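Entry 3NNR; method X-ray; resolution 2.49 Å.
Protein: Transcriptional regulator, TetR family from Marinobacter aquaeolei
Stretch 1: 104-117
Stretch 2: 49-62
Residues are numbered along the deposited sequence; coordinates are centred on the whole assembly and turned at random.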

# COMPACT_ATOMS: atom_id res chain seq x y z
N TYR A 104 -2.14 11.55 6.94
CA TYR A 104 -2.31 12.65 7.91
C TYR A 104 -1.07 13.56 7.94
O TYR A 104 -1.18 14.77 8.13
CB TYR A 104 -2.58 12.12 9.31
CG TYR A 104 -3.87 11.39 9.42
CD1 TYR A 104 -5.07 12.08 9.66
CD2 TYR A 104 -3.94 10.00 9.24
CE1 TYR A 104 -6.30 11.39 9.75
CE2 TYR A 104 -5.16 9.32 9.32
CZ TYR A 104 -6.33 10.02 9.59
OH TYR A 104 -7.53 9.38 9.71
N LEU A 105 0.10 12.96 7.75
CA LEU A 105 1.36 13.71 7.76
C LEU A 105 1.42 14.67 6.54
O LEU A 105 1.70 15.86 6.71
CB LEU A 105 2.54 12.76 7.90
CG LEU A 105 2.56 12.03 9.26
CD1 LEU A 105 3.66 10.97 9.32
CD2 LEU A 105 2.73 13.00 10.44
N LEU A 106 1.05 14.20 5.36
CA LEU A 106 0.98 15.08 4.19
C LEU A 106 -0.04 16.22 4.38
O LEU A 106 0.26 17.38 4.11
CB LEU A 106 0.69 14.28 2.92
CG LEU A 106 1.66 13.13 2.58
CD1 LEU A 106 1.51 12.70 1.12
CD2 LEU A 106 3.10 13.46 2.89
N ASP A 107 -1.21 15.90 4.90
CA ASP A 107 -2.24 16.89 5.19
C ASP A 107 -1.81 17.90 6.27
O ASP A 107 -2.20 19.07 6.23
CB ASP A 107 -3.55 16.18 5.60
CG ASP A 107 -4.65 17.13 5.93
OD1 ASP A 107 -5.30 17.62 4.99
OD2 ASP A 107 -4.88 17.36 7.13
N SER A 108 -1.05 17.45 7.26
CA SER A 108 -0.57 18.36 8.31
C SER A 108 0.48 19.38 7.84
O SER A 108 0.52 20.50 8.37
CB SER A 108 -0.01 17.58 9.51
OG SER A 108 -1.07 16.96 10.23
N ASP A 109 1.25 19.02 6.80
CA ASP A 109 2.38 19.81 6.38
C ASP A 109 2.55 19.93 4.87
O ASP A 109 2.99 18.98 4.19
CB ASP A 109 3.63 19.21 7.03
CG ASP A 109 4.83 20.14 6.98
OD1 ASP A 109 4.83 21.11 6.21
OD2 ASP A 109 5.80 19.89 7.74
N PRO A 110 2.26 21.13 4.33
CA PRO A 110 2.48 21.37 2.90
C PRO A 110 3.91 21.22 2.41
O PRO A 110 4.11 20.88 1.24
CB PRO A 110 2.00 22.80 2.72
CG PRO A 110 0.87 22.90 3.69
CD PRO A 110 1.31 22.10 4.90
N ARG A 111 4.88 21.45 3.29
CA ARG A 111 6.30 21.30 2.94
C ARG A 111 6.59 19.84 2.73
O ARG A 111 7.27 19.47 1.77
CB ARG A 111 7.23 21.80 4.04
CG ARG A 111 7.08 23.25 4.48
CD ARG A 111 7.85 23.50 5.80
NE ARG A 111 7.42 22.58 6.87
CZ ARG A 111 7.87 22.58 8.13
NH1 ARG A 111 8.73 23.49 8.57
NH2 ARG A 111 7.42 21.66 8.99
N LEU A 112 6.08 19.02 3.64
CA LEU A 112 6.26 17.57 3.59
C LEU A 112 5.57 16.97 2.38
O LEU A 112 6.12 16.14 1.69
CB LEU A 112 5.72 16.96 4.87
CG LEU A 112 6.01 15.49 5.17
CD1 LEU A 112 7.46 15.25 5.11
CD2 LEU A 112 5.47 15.14 6.57
N ARG A 113 4.36 17.43 2.11
CA ARG A 113 3.58 17.00 0.95
C ARG A 113 4.33 17.32 -0.34
O ARG A 113 4.47 16.46 -1.21
CB ARG A 113 2.23 17.74 0.95
CG ARG A 113 1.19 17.33 -0.10
CD ARG A 113 0.08 18.42 -0.15
NE ARG A 113 -0.46 18.74 1.19
CZ ARG A 113 -1.01 19.90 1.59
NH1 ARG A 113 -1.12 20.98 0.76
NH2 ARG A 113 -1.45 20.02 2.85
N GLN A 114 4.82 18.55 -0.45
CA GLN A 114 5.58 18.98 -1.63
C GLN A 114 6.83 18.09 -1.79
O GLN A 114 6.95 17.38 -2.79
CB GLN A 114 5.91 20.49 -1.54
CG GLN A 114 6.84 21.11 -2.61
CD GLN A 114 6.23 21.17 -4.00
OE1 GLN A 114 6.08 22.27 -4.54
NE2 GLN A 114 5.87 20.02 -4.59
N ASP A 115 7.70 18.07 -0.77
CA ASP A 115 8.93 17.26 -0.82
C ASP A 115 8.67 15.76 -1.10
O ASP A 115 9.34 15.18 -1.95
CB ASP A 115 9.74 17.41 0.49
CG ASP A 115 10.23 18.83 0.75
OD1 ASP A 115 9.82 19.80 0.06
OD2 ASP A 115 11.05 18.96 1.68
N TYR A 116 7.67 15.17 -0.44
CA TYR A 116 7.35 13.74 -0.66
C TYR A 116 6.92 13.43 -2.10
O TYR A 116 7.36 12.40 -2.66
CB TYR A 116 6.30 13.19 0.33
CG TYR A 116 6.21 11.68 0.25
CD1 TYR A 116 7.27 10.90 0.65
CD2 TYR A 116 5.08 11.02 -0.25
CE1 TYR A 116 7.25 9.52 0.56
CE2 TYR A 116 5.04 9.61 -0.34
CZ TYR A 116 6.14 8.87 0.08
OH TYR A 116 6.22 7.49 0.04
N ARG A 117 6.10 14.29 -2.70
CA ARG A 117 5.69 14.16 -4.12
C ARG A 117 6.98 14.12 -4.97
O ARG A 117 7.14 13.22 -5.78
CB ARG A 117 4.76 15.33 -4.57
CG ARG A 117 4.27 15.40 -6.08
CD ARG A 117 3.71 16.82 -6.53
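Stretch 2, residues 49-62: KSDIIYEIFQEYEK

Stretch 2 is helical throughout, from Lys49 to Lys62, and lies alongside the second helix of stretch 1, residues 110-117. The two axes run in nearly the same direction, crossing at 16° with a closest approach of 10.3 Å. In register, Ser50 lies nearest Asp109 (CA to CA 7.0 Å), Tyr54 nearest Leu112 (CA to CA 6.2 Å) and Glu61 nearest Tyr116 (CA to CA 8.5 Å); together the stretches bury 641 Å². Stretch 1 breaks at Asp109, whose extended backbone (phi/psi -140/108) separates two helical segments. Its side chain caps the second, OD1 accepting from Arg111 N at 2.9 Å.

The polar part of the contact centres on Arg111. Within its own stretch, NH2 donates to Asp109 OD2 (2.7 Å) and NE to Asp109 OD1 (3.1 Å), a salt bridge that holds the guanidinium in place. Across the interface the same NH2 donates to Asp51 OD1 at 3.0 Å, a second salt bridge, supplemented by a weak bond from Arg111 NH1 to Asp51 OD1 at 3.3 Å. The arginine thus lies between two carboxylates, one from each stretch. Although CA-to-CB of Asp51 points away from stretch 1, the end of its side chain comes nearer and so meets the guanidinium. That group also lies flat on the Tyr54 ring, centres 4.5 Å apart and planes at 14°; Arg111 CB covers the same ring, 4.3 Å from its centroid. The charged group can therefore stack on the aromatic face while its NH groups reach acceptors near its own plane.

Tyr54, with chi1 in the t well, carries its hydroxyl on to Asp115, donating from OH to OD2 at a short 2.5 Å. Water 1 bridges the stretches near the break, donating to Ser50 O (2.8 Å) and to Asp109 OD2 (2.9 Å). Ser50 O also accepts from Tyr54 N (2.9 Å) within the helix, and Asp109 OD2 takes both the water and the arginine. Ser108 OG is satisfied locally, donating to Tyr104 O at 3.0 Å, whereas Glu61 OE2 is hydrogen-bonded elsewhere in the structure.

Apolar side chains pack beside this network. Leu105 CD2 meets Ile53 CD1 at 3.3 Å, and Leu112 CD2 lies 4.0 Å from Ile53 CG2. The other methyl of Leu112, CD1, approaches Phe57 CG at 3.5 Å and Tyr54 CD1 at 4.1 Å. Farther along, Phe57 CE1 lies at the edge of the Tyr116 ring, 3.8 Å from Tyr116 CD1.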

# COMPACT_ATOMS: atom_id res chain seq x y z
N LYS A 49 5.48 19.37 16.84
CA LYS A 49 5.70 17.99 16.35
C LYS A 49 5.92 17.92 14.83
O LYS A 49 6.72 17.13 14.38
CB LYS A 49 4.55 17.06 16.80
CG LYS A 49 4.76 15.58 16.50
CD LYS A 49 3.74 14.62 17.20
CE LYS A 49 2.32 14.77 16.68
NZ LYS A 49 1.42 13.59 16.97
N SER A 50 5.25 18.75 14.04
CA SER A 50 5.43 18.73 12.56
C SER A 50 6.85 19.03 12.12
O SER A 50 7.30 18.53 11.09
CB SER A 50 4.52 19.75 11.86
OG SER A 50 3.16 19.43 12.09
N ASP A 51 7.53 19.89 12.88
CA ASP A 51 8.91 20.27 12.60
C ASP A 51 9.83 19.11 12.89
O ASP A 51 10.78 18.91 12.16
CB ASP A 51 9.33 21.53 13.34
CG ASP A 51 8.67 22.79 12.78
OD1 ASP A 51 8.00 22.76 11.72
OD2 ASP A 51 8.88 23.87 13.39
N ILE A 52 9.51 18.31 13.91
CA ILE A 52 10.27 17.11 14.23
C ILE A 52 10.13 16.15 13.07
O ILE A 52 11.13 15.73 12.48
CB ILE A 52 9.85 16.41 15.57
CG1 ILE A 52 10.13 17.35 16.76
CG2 ILE A 52 10.65 15.14 15.79
CD1 ILE A 52 9.66 16.80 18.16
N ILE A 53 8.88 15.89 12.69
CA ILE A 53 8.58 14.94 11.61
C ILE A 53 9.25 15.33 10.29
O ILE A 53 9.82 14.46 9.61
CB ILE A 53 7.06 14.78 11.43
CG1 ILE A 53 6.44 14.11 12.67
CG2 ILE A 53 6.73 13.92 10.19
CD1 ILE A 53 4.91 14.19 12.67
N TYR A 54 9.20 16.62 9.94
CA TYR A 54 9.78 17.08 8.67
C TYR A 54 11.28 16.78 8.62
O TYR A 54 11.79 16.25 7.63
CB TYR A 54 9.55 18.56 8.47
CG TYR A 54 10.05 19.13 7.15
CD1 TYR A 54 9.59 18.62 5.94
CD2 TYR A 54 10.89 20.24 7.10
CE1 TYR A 54 10.00 19.14 4.71
CE2 TYR A 54 11.31 20.80 5.84
CZ TYR A 54 10.85 20.24 4.66
OH TYR A 54 11.23 20.72 3.45
N GLU A 55 11.97 17.11 9.70
CA GLU A 55 13.42 16.87 9.76
C GLU A 55 13.76 15.38 9.76
O GLU A 55 14.73 14.99 9.13
CB GLU A 55 14.06 17.60 10.93
CG GLU A 55 15.63 17.47 10.86
CD GLU A 55 16.39 18.62 11.45
OE1 GLU A 55 15.74 19.69 11.65
OE2 GLU A 55 17.63 18.47 11.69
N ILE A 56 12.97 14.55 10.43
CA ILE A 56 13.15 13.10 10.35
C ILE A 56 13.00 12.65 8.88
O ILE A 56 13.84 11.90 8.38
CB ILE A 56 12.15 12.34 11.22
CG1 ILE A 56 12.44 12.56 12.72
CG2 ILE A 56 12.20 10.87 10.88
CD1 ILE A 56 11.33 11.98 13.69
N PHE A 57 11.94 13.11 8.22
CA PHE A 57 11.76 12.80 6.80
C PHE A 57 12.95 13.23 5.94
O PHE A 57 13.40 12.48 5.07
CB PHE A 57 10.49 13.44 6.22
CG PHE A 57 10.46 13.40 4.73
CD1 PHE A 57 10.16 12.22 4.07
CD2 PHE A 57 10.79 14.51 3.99
CE1 PHE A 57 10.17 12.15 2.70
CE2 PHE A 57 10.82 14.44 2.61
CZ PHE A 57 10.50 13.26 1.97
N GLN A 58 13.45 14.44 6.18
CA GLN A 58 14.62 14.93 5.46
C GLN A 58 15.85 14.02 5.61
O GLN A 58 16.68 14.01 4.69
CB GLN A 58 14.98 16.36 5.85
CG GLN A 58 14.03 17.38 5.31
CD GLN A 58 14.36 18.81 5.75
OE1 GLN A 58 14.73 19.08 6.91
NE2 GLN A 58 14.20 19.73 4.83
N GLU A 59 15.98 13.33 6.75
CA GLU A 59 17.08 12.37 6.96
C GLU A 59 16.81 11.09 6.14
O GLU A 59 17.74 10.55 5.59
CB GLU A 59 17.33 11.98 8.43
CG GLU A 59 17.64 13.11 9.46
CD GLU A 59 18.89 13.96 9.17
OE1 GLU A 59 19.87 13.44 8.57
OE2 GLU A 59 18.90 15.17 9.57
N TYR A 60 15.56 10.63 6.10
CA TYR A 60 15.13 9.45 5.32
C TYR A 60 15.34 9.71 3.83
O TYR A 60 15.94 8.90 3.14
CB TYR A 60 13.66 9.10 5.61
CG TYR A 60 13.04 7.94 4.81
CD1 TYR A 60 13.54 6.62 4.87
CD2 TYR A 60 11.94 8.16 4.02
CE1 TYR A 60 12.94 5.56 4.10
CE2 TYR A 60 11.37 7.15 3.29
CZ TYR A 60 11.85 5.85 3.32
OH TYR A 60 11.16 4.93 2.55
N GLU A 61 14.87 10.87 3.38
CA GLU A 61 15.04 11.35 2.00
C GLU A 61 16.52 11.33 1.59
O GLU A 61 16.86 10.78 0.55
CB GLU A 61 14.46 12.77 1.89
CG GLU A 61 14.40 13.37 0.49
CD GLU A 61 13.98 14.83 0.46
OE1 GLU A 61 14.36 15.62 1.37
OE2 GLU A 61 13.31 15.19 -0.53
N LYS A 62 17.40 11.90 2.42
CA LYS A 62 18.85 11.89 2.15
C LYS A 62 19.41 10.49 2.05
O LYS A 62 20.27 10.22 1.22
CB LYS A 62 19.66 12.66 3.21
CG LYS A 62 19.64 14.18 3.08
CD LYS A 62 20.30 14.89 4.31
CE LYS A 62 19.95 16.39 4.35
NZ LYS A 62 19.92 16.96 5.73
O HOH W 1 5.73 17.37 9.13